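Local coordinates for protein M157 (Murid herpesvirus 1, PDB 2NYK) that serves as a viral MHC class I-like ligand for the Ly49 receptors of natural killer cells, at residues T20-E26 and R100-L106; V110-V114 and Y125-T129. The protein carries 1 engineered substitution. All blocks are in the same frame, centred on the assembly; numbering follows the deposited sequence.

Interaction 1: T20-E26 and R100-L106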
ATOM      1  N   THR A  20     -14.319   7.771  -4.457  1.00 25.10           N
ATOM      2  CA  THR A  20     -13.133   8.491  -4.003  1.00 24.83           C
ATOM      3  C   THR A  20     -12.071   7.537  -3.443  1.00 24.64           C
ATOM      4  O   THR A  20     -12.385   6.560  -2.738  1.00 24.06           O
ATOM      5  CB  THR A  20     -13.519   9.571  -2.939  1.00 25.45           C
ATOM      6  OG1 THR A  20     -14.376  10.542  -3.548  1.00 27.30           O
ATOM      7  CG2 THR A  20     -12.281  10.288  -2.370  1.00 25.15           C
ATOM      8  N   PHE A  21     -10.814   7.807  -3.791  1.00 23.60           N
ATOM      9  CA  PHE A  21      -9.677   7.009  -3.313  1.00 23.43           C
ATOM     10  C   PHE A  21      -8.360   7.702  -3.620  1.00 23.30           C
ATOM     11  O   PHE A  21      -8.334   8.678  -4.346  1.00 22.68           O
ATOM     12  CB  PHE A  21      -9.706   5.581  -3.879  1.00 23.55           C
ATOM     13  CG  PHE A  21      -9.354   5.469  -5.363  1.00 25.01           C
ATOM     14  CD1 PHE A  21      -8.059   5.162  -5.764  1.00 24.55           C
ATOM     15  CD2 PHE A  21     -10.345   5.601  -6.345  1.00 26.25           C
ATOM     16  CE1 PHE A  21      -7.733   5.049  -7.122  1.00 25.93           C
ATOM     17  CE2 PHE A  21     -10.062   5.455  -7.697  1.00 26.91           C
ATOM     18  CZ  PHE A  21      -8.740   5.178  -8.108  1.00 26.64           C
ATOM     19  N   THR A  22      -7.282   7.200  -3.039  1.00 22.45           N
ATOM     20  CA  THR A  22      -5.956   7.775  -3.230  1.00 21.86           C
ATOM     21  C   THR A  22      -5.055   6.719  -3.859  1.00 22.33           C
ATOM     22  O   THR A  22      -5.292   5.503  -3.722  1.00 20.71           O
ATOM     23  CB  THR A  22      -5.324   8.268  -1.881  1.00 22.30           C
ATOM     24  OG1 THR A  22      -4.904   7.138  -1.101  1.00 23.09           O
ATOM     25  CG2 THR A  22      -6.334   9.089  -1.060  1.00 21.43           C
ATOM     26  N   MET A  23      -4.050   7.197  -4.588  1.00 21.70           N
ATOM     27  CA  MET A  23      -3.030   6.365  -5.174  1.00 22.54           C
ATOM     28  C   MET A  23      -1.697   7.027  -4.878  1.00 22.75           C
ATOM     29  O   MET A  23      -1.573   8.275  -4.944  1.00 21.47           O
ATOM     30  CB  MET A  23      -3.247   6.206  -6.680  1.00 23.94           C
ATOM     31  CG  MET A  23      -2.329   5.166  -7.342  1.00 28.39           C
ATOM     32  SD  MET A  23      -2.946   4.564  -8.979  1.00 36.05           S
ATOM     33  CE  MET A  23      -4.704   4.781  -8.774  1.00 29.11           C
ATOM     34  N   GLU A  24      -0.710   6.204  -4.516  1.00 20.47           N
ATOM     35  CA  GLU A  24       0.607   6.715  -4.158  1.00 20.52           C
ATOM     36  C   GLU A  24       1.584   6.086  -5.102  1.00 21.37           C
ATOM     37  O   GLU A  24       1.684   4.856  -5.172  1.00 21.32           O
ATOM     38  CB  GLU A  24       0.938   6.373  -2.705  1.00 20.50           C
ATOM     39  CG  GLU A  24      -0.069   6.952  -1.626  1.00 19.93           C
ATOM     40  CD  GLU A  24      -1.419   6.225  -1.550  1.00 23.73           C
ATOM     41  OE1 GLU A  24      -1.471   4.983  -1.623  1.00 25.37           O
ATOM     42  OE2 GLU A  24      -2.457   6.902  -1.419  1.00 25.39           O
ATOM     43  N   PHE A  25       2.292   6.924  -5.847  1.00 21.92           N
ATOM     44  CA  PHE A  25       3.292   6.473  -6.804  1.00 22.04           C
ATOM     45  C   PHE A  25       4.634   6.804  -6.205  1.00 23.32           C
ATOM     46  O   PHE A  25       4.868   7.962  -5.808  1.00 24.10           O
ATOM     47  CB  PHE A  25       3.149   7.245  -8.125  1.00 22.98           C
ATOM     48  CG  PHE A  25       1.804   7.143  -8.760  1.00 23.15           C
ATOM     49  CD1 PHE A  25       1.517   6.102  -9.644  1.00 24.30           C
ATOM     50  CD2 PHE A  25       0.819   8.102  -8.488  1.00 23.86           C
ATOM     51  CE1 PHE A  25       0.270   6.007 -10.246  1.00 24.32           C
ATOM     52  CE2 PHE A  25      -0.417   8.031  -9.068  1.00 23.50           C
ATOM     53  CZ  PHE A  25      -0.700   6.994  -9.977  1.00 26.07           C
ATOM     54  N   GLU A  26       5.525   5.818  -6.107  1.00 22.20           N
ATOM     55  CA  GLU A  26       6.813   6.085  -5.495  1.00 23.19           C
ATOM     56  C   GLU A  26       7.962   5.498  -6.310  1.00 22.83           C
ATOM     57  O   GLU A  26       7.873   4.373  -6.800  1.00 22.01           O
ATOM     58  CB  GLU A  26       6.832   5.526  -4.070  1.00 23.55           C
ATOM     59  CG  GLU A  26       8.162   5.701  -3.343  1.00 29.13           C
ATOM     60  CD  GLU A  26       8.018   5.442  -1.848  1.00 33.00           C
ATOM     61  OE1 GLU A  26       9.039   5.278  -1.166  1.00 39.27           O
ATOM     62  OE2 GLU A  26       6.886   5.398  -1.351  1.00 38.57           O
ATOM     63  N   ARG A 100       7.768  10.672  -4.192  1.00 21.38           N
ATOM     64  CA  ARG A 100       6.465  10.079  -3.903  1.00 22.02           C
ATOM     65  C   ARG A 100       5.316  11.031  -4.232  1.00 20.67           C
ATOM     66  O   ARG A 100       5.272  12.138  -3.710  1.00 19.17           O
ATOM     67  CB  ARG A 100       6.386   9.695  -2.418  1.00 21.75           C
ATOM     68  CG  ARG A 100       5.081   8.993  -1.998  1.00 25.45           C
ATOM     69  CD  ARG A 100       5.091   8.782  -0.454  1.00 29.54           C
ATOM     70  NE  ARG A 100       3.843   8.189   0.053  1.00 36.57           N
ATOM     71  CZ  ARG A 100       3.482   6.909  -0.113  1.00 40.17           C
ATOM     72  NH1 ARG A 100       4.256   6.062  -0.783  1.00 42.47           N
ATOM     73  NH2 ARG A 100       2.333   6.467   0.382  1.00 40.49           N
ATOM     74  N   TYR A 101       4.395  10.591  -5.087  1.00 19.83           N
ATOM     75  CA  TYR A 101       3.202  11.374  -5.399  1.00 20.98           C
ATOM     76  C   TYR A 101       2.063  10.710  -4.665  1.00 21.51           C
ATOM     77  O   TYR A 101       1.727   9.550  -4.947  1.00 22.81           O
ATOM     78  CB  TYR A 101       2.908  11.378  -6.894  1.00 20.50           C
ATOM     79  CG  TYR A 101       3.806  12.292  -7.716  1.00 22.32           C
ATOM     80  CD1 TYR A 101       5.155  11.998  -7.905  1.00 23.93           C
ATOM     81  CD2 TYR A 101       3.299  13.468  -8.276  1.00 24.83           C
ATOM     82  CE1 TYR A 101       5.990  12.849  -8.638  1.00 25.34           C
ATOM     83  CE2 TYR A 101       4.128  14.329  -9.023  1.00 25.80           C
ATOM     84  CZ  TYR A 101       5.455  14.003  -9.193  1.00 28.26           C
ATOM     85  OH  TYR A 101       6.274  14.841  -9.922  1.00 33.39           O
ATOM     86  N   ALA A 102       1.495  11.421  -3.707  1.00 20.66           N
ATOM     87  CA  ALA A 102       0.372  10.906  -2.941  1.00 20.91           C
ATOM     88  C   ALA A 102      -0.844  11.688  -3.426  1.00 22.38           C
ATOM     89  O   ALA A 102      -1.009  12.893  -3.112  1.00 20.22           O
ATOM     90  CB  ALA A 102       0.628  11.114  -1.454  1.00 20.38           C
ATOM     91  N   CYS A 103      -1.675  11.009  -4.214  1.00 22.96           N
ATOM     92  CA  CYS A 103      -2.760  11.671  -4.949  1.00 25.45           C
ATOM     93  C   CYS A 103      -4.157  11.238  -4.498  1.00 24.98           C
ATOM     94  O   CYS A 103      -4.420  10.042  -4.329  1.00 25.02           O
ATOM     95  CB  CYS A 103      -2.611  11.400  -6.450  1.00 26.20           C
ATOM     96  SG  CYS A 103      -1.046  11.948  -7.137  1.00 30.33           S
ATOM     97  N   LEU A 104      -5.033  12.220  -4.324  1.00 23.63           N
ATOM     98  CA  LEU A 104      -6.420  11.985  -4.005  1.00 24.57           C
ATOM     99  C   LEU A 104      -7.242  12.176  -5.261  1.00 25.12           C
ATOM    100  O   LEU A 104      -7.173  13.230  -5.884  1.00 24.76           O
ATOM    101  CB  LEU A 104      -6.892  12.978  -2.936  1.00 25.08           C
ATOM    102  CG  LEU A 104      -8.390  13.071  -2.595  1.00 27.24           C
ATOM    103  CD1 LEU A 104      -8.951  11.773  -2.001  1.00 26.67           C
ATOM    104  CD2 LEU A 104      -8.632  14.239  -1.633  1.00 27.51           C
ATOM    105  N   PHE A 105      -8.025  11.161  -5.617  1.00 24.84           N
ATOM    106  CA  PHE A 105      -8.888  11.228  -6.790  1.00 26.81           C
ATOM    107  C   PHE A 105     -10.300  11.540  -6.341  1.00 26.97           C
ATOM    108  O   PHE A 105     -11.008  10.659  -5.867  1.00 26.86           O
ATOM    109  CB  PHE A 105      -8.842   9.922  -7.585  1.00 27.25           C
ATOM    110  CG  PHE A 105      -7.496   9.621  -8.171  1.00 30.33           C
ATOM    111  CD1 PHE A 105      -6.998  10.375  -9.209  1.00 32.73           C
ATOM    112  CD2 PHE A 105      -6.715   8.600  -7.672  1.00 35.09           C
ATOM    113  CE1 PHE A 105      -5.742  10.121  -9.750  1.00 35.39           C
ATOM    114  CE2 PHE A 105      -5.448   8.336  -8.211  1.00 35.61           C
ATOM    115  CZ  PHE A 105      -4.963   9.093  -9.255  1.00 34.28           C
ATOM    116  N   LEU A 106     -10.685  12.807  -6.473  1.00 27.23           N
ATOM    117  CA  LEU A 106     -11.988  13.290  -6.043  1.00 27.65           C
ATOM    118  C   LEU A 106     -12.808  13.723  -7.273  1.00 27.52           C
ATOM    119  O   LEU A 106     -12.447  14.687  -7.955  1.00 26.73           O
ATOM    120  CB  LEU A 106     -11.813  14.462  -5.067  1.00 29.39           C
ATOM    121  CG  LEU A 106     -13.066  14.995  -4.357  1.00 32.57           C
ATOM    122  CD1 LEU A 106     -13.798  13.886  -3.604  1.00 35.38           C
ATOM    123  CD2 LEU A 106     -12.709  16.145  -3.409  1.00 37.58           C
TER
HETATM  124  O   HOH W   1       0.952   4.104   0.459  1.00 37.56           O

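Interaction 2: V110-V114 and Y125-T129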
ATOM      1  N   VAL A 110      -7.883  15.914  -8.994  1.00 29.82           N
ATOM      2  CA  VAL A 110      -6.793  15.283  -8.288  1.00 30.15           C
ATOM      3  C   VAL A 110      -6.049  16.332  -7.504  1.00 29.45           C
ATOM      4  O   VAL A 110      -5.808  17.431  -8.004  1.00 29.99           O
ATOM      5  CB  VAL A 110      -5.811  14.577  -9.247  1.00 30.79           C
ATOM      6  CG1 VAL A 110      -4.716  13.883  -8.472  1.00 30.19           C
ATOM      7  CG2 VAL A 110      -6.547  13.548 -10.061  1.00 32.81           C
ATOM      8  N   ILE A 111      -5.706  15.968  -6.275  1.00 27.95           N
ATOM      9  CA  ILE A 111      -4.834  16.752  -5.416  1.00 27.91           C
ATOM     10  C   ILE A 111      -3.686  15.837  -4.999  1.00 26.18           C
ATOM     11  O   ILE A 111      -3.919  14.793  -4.400  1.00 24.88           O
ATOM     12  CB  ILE A 111      -5.613  17.250  -4.172  1.00 28.55           C
ATOM     13  CG1 ILE A 111      -6.885  17.987  -4.624  1.00 30.29           C
ATOM     14  CG2 ILE A 111      -4.740  18.169  -3.336  1.00 29.87           C
ATOM     15  CD1 ILE A 111      -7.841  18.382  -3.513  1.00 33.80           C
ATOM     16  N   CYS A 112      -2.460  16.201  -5.359  1.00 25.56           N
ATOM     17  CA  CYS A 112      -1.297  15.386  -4.992  1.00 25.29           C
ATOM     18  C   CYS A 112      -0.356  16.138  -4.085  1.00 23.66           C
ATOM     19  O   CYS A 112      -0.100  17.328  -4.281  1.00 22.11           O
ATOM     20  CB  CYS A 112      -0.504  14.890  -6.219  1.00 25.97           C
ATOM     21  SG  CYS A 112      -1.429  13.965  -7.480  1.00 31.71           S
ATOM     22  N   ASP A 113       0.164  15.434  -3.087  1.00 23.74           N
ATOM     23  CA  ASP A 113       1.256  15.950  -2.279  1.00 23.98           C
ATOM     24  C   ASP A 113       2.459  15.256  -2.848  1.00 23.11           C
ATOM     25  O   ASP A 113       2.443  14.045  -3.046  1.00 22.95           O
ATOM     26  CB  ASP A 113       1.078  15.602  -0.812  1.00 24.34           C
ATOM     27  CG  ASP A 113      -0.192  16.209  -0.208  1.00 27.68           C
ATOM     28  OD1 ASP A 113      -0.535  17.368  -0.510  1.00 28.62           O
ATOM     29  OD2 ASP A 113      -0.850  15.505   0.583  1.00 32.67           O
ATOM     30  N   VAL A 114       3.488  16.022  -3.159  1.00 23.30           N
ATOM     31  CA  VAL A 114       4.664  15.467  -3.813  1.00 22.71           C
ATOM     32  C   VAL A 114       5.887  15.542  -2.889  1.00 23.54           C
ATOM     33  O   VAL A 114       6.247  16.622  -2.429  1.00 22.96           O
ATOM     34  CB  VAL A 114       4.947  16.210  -5.133  1.00 22.62           C
ATOM     35  CG1 VAL A 114       6.141  15.580  -5.855  1.00 21.40           C
ATOM     36  CG2 VAL A 114       3.675  16.222  -6.023  1.00 21.48           C
ATOM     37  N   TYR A 125       5.865  19.383  -1.772  1.00 32.97           N
ATOM     38  CA  TYR A 125       4.957  20.300  -2.477  1.00 33.07           C
ATOM     39  C   TYR A 125       3.580  19.766  -2.196  1.00 33.02           C
ATOM     40  O   TYR A 125       3.197  18.745  -2.760  1.00 32.78           O
ATOM     41  CB  TYR A 125       5.172  20.278  -3.995  1.00 34.16           C
ATOM     42  CG  TYR A 125       6.592  20.510  -4.454  1.00 38.02           C
ATOM     43  CD1 TYR A 125       7.201  21.744  -4.288  1.00 41.96           C
ATOM     44  CD2 TYR A 125       7.312  19.506  -5.094  1.00 41.85           C
ATOM     45  CE1 TYR A 125       8.511  21.969  -4.705  1.00 45.01           C
ATOM     46  CE2 TYR A 125       8.634  19.716  -5.513  1.00 44.43           C
ATOM     47  CZ  TYR A 125       9.223  20.952  -5.315  1.00 44.94           C
ATOM     48  OH  TYR A 125      10.518  21.192  -5.730  1.00 47.33           O
ATOM     49  N   THR A 126       2.836  20.428  -1.323  1.00 32.80           N
ATOM     50  CA  THR A 126       1.516  19.949  -0.958  1.00 33.64           C
ATOM     51  C   THR A 126       0.435  20.666  -1.751  1.00 33.05           C
ATOM     52  O   THR A 126       0.649  21.772  -2.226  1.00 33.12           O
ATOM     53  CB  THR A 126       1.243  20.121   0.554  1.00 33.71           C
ATOM     54  OG1 THR A 126       1.266  21.518   0.880  1.00 35.26           O
ATOM     55  CG2 THR A 126       2.297  19.390   1.377  1.00 34.45           C
ATOM     56  N   GLY A 127      -0.716  20.014  -1.906  1.00 33.38           N
ATOM     57  CA  GLY A 127      -1.889  20.632  -2.530  1.00 32.98           C
ATOM     58  C   GLY A 127      -1.755  20.934  -4.018  1.00 32.84           C
ATOM     59  O   GLY A 127      -2.417  21.832  -4.511  1.00 32.42           O
ATOM     60  N   GLN A 128      -0.884  20.202  -4.728  1.00 32.98           N
ATOM     61  CA  GLN A 128      -0.740  20.332  -6.192  1.00 33.10           C
ATOM     62  C   GLN A 128      -2.013  19.842  -6.878  1.00 33.69           C
ATOM     63  O   GLN A 128      -2.564  18.799  -6.513  1.00 31.44           O
ATOM     64  CB  GLN A 128       0.437  19.515  -6.734  1.00 33.59           C
ATOM     65  CG  GLN A 128       1.784  19.750  -6.078  1.00 36.72           C
ATOM     66  CD  GLN A 128       2.302  21.133  -6.306  1.00 42.56           C
ATOM     67  OE1 GLN A 128       1.848  22.098  -5.676  1.00 44.66           O
ATOM     68  NE2 GLN A 128       3.263  21.257  -7.221  1.00 46.13           N
ATOM     69  N   THR A 129      -2.475  20.593  -7.870  1.00 35.07           N
ATOM     70  CA  THR A 129      -3.718  20.252  -8.568  1.00 37.70           C
ATOM     71  C   THR A 129      -3.435  19.981 -10.047  1.00 39.52           C
ATOM     72  O   THR A 129      -4.306  19.512 -10.786  1.00 39.62           O
ATOM     73  CB  THR A 129      -4.765  21.364  -8.408  1.00 37.93           C
ATOM     74  OG1 THR A 129      -4.181  22.612  -8.796  1.00 38.54           O
ATOM     75  CG2 THR A 129      -5.232  21.473  -6.957  1.00 38.53           C
TER

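Interaction 1: T20-E26 and R100-L106
Six consecutive residue pairs align residues 20-26 with residues 100-106 as antiparallel strands, their axes 4.6 Å apart at the closest and 173° between directions. In the hydrogen-bonded pair Met23-Cys103, Met23 N to Cys103 O spans 2.9 Å and Cys103 N to Met23 O 2.8 Å; Phe25-Tyr101 repeats this, and Phe105 N reaches Phe21 O at 2.8 Å.

Side chains alternate between two faces. On the mixed one, where Ala102 and Leu104 join Thr22, Glu24, Glu26 and Arg100, Arg100 is extended (chi1 to chi3 all t) and brings NH1 to 2.8 Å from Glu26 OE2, a salt bridge whose hydrogen bond is bent and weak at 129°. Glu24 CB lies over one face of the guanidinium, while an m, p bend takes the carboxylate to Thr22, whose hydroxyl (chi1 p) donates from OG1 to Glu24 OE2 at a very short 2.5 Å. Glu24 OE1 stays 4.5 Å from Arg100 NH2, beyond a salt bridge; a water accepts from Arg100 NH2 at 2.7 Å and donates weakly to Glu24 OE1 at 3.3 Å.

The apolar face carries Phe21 (p) and Phe105 (m), whose rings meet obliquely, centroids 5.3 Å apart and planes at 49°. Met23 CB lies 3.4 Å from Phe105 CE2, at that ring's edge. This face is roofed by helices, as in an MHC class I-like platform: Phe21 and Met23 touch helix 157-173, Tyr101 and Phe105 helix 148-154, and Phe25 helix 71-90. Strands 35-41 and 109-118 flank the pair.

Interaction 2: V110-V114 and Y125-T129
Backbone hydrogen bonds at two positions hold residues 110-114 against residues 125-129. At Val114-Tyr125 both bonds are nearly straight: Val114 N to Tyr125 O is 2.8 Å (170°) and Tyr125 N to Val114 O is 2.9 Å (164°). At Cys112-Gln128 they are unequal, with Cys112 N to Gln128 O at 2.8 Å and 161°, but Gln128 N to Cys112 O at 3.0 Å and only 135°, a weak bond.

Between these pairs one residue, Asp113, lies opposite two, Thr126 and Gly127: the register shifts by one, a beta bulge. Gly127, at phi/psi 68/25, turns the chain there, and its N donates to Asp113 OD1 at 3.0 Å and 163°. The carboxylate of Asp113 thereby binds a backbone amide that the bulge takes out of regular strand pairing; OD1 also lies 3.3 Å from Thr126 CA. Weaker support comes from CA-H...O contacts, Ile111 CA to Gln128 O at 3.2 Å and Asp113 CA to Tyr125 O at 3.4 Å.

Packing is modest, with 397 Å² buried in total. Val114 CB meets the edge of the Tyr125 ring at CD2, 4.1 Å away, and Val114 CG2 lies 4.0 Å from Gln128 CG. Ile111 CG2 rests 3.9 Å from Gly127 CA. On the face holding Cys112, Val114 and Gln128, helix 148-154 supplies Thr150 as a shared neighbour.

Main-chain polarity, supplemented by one carboxylate, therefore dominates this hairpin contact, which accommodates a corner in the outermost strand without losing the pairing beyond it.

In the fold
Interactions 1 and 2 are neighbours in one antiparallel sheet, their centres 9 Å apart, because strands 96-106 and 109-118 are consecutive in the chain and adjacent in the sheet. The Cys103 SG-Cys112 SG disulfide, 2.1 Å long, joins them covalently, while Ala102 O and Asp113 N, 2.8 Å apart, form a probable hydrogen bond. Packing continues across the junction on the disulfide's face: Phe105 CD1 lies 3.3 Å from Val110 CG2, and Tyr101 CE2 3.6 Å from Val114 CG2. Interaction 1 occupies the middle of the sheet and interaction 2 its margin, about 11 and 19 Å from the chain centre to their own centres. Ile153 of helix 148-154 touches Cys103, Phe105 and Val110, thus contacting both.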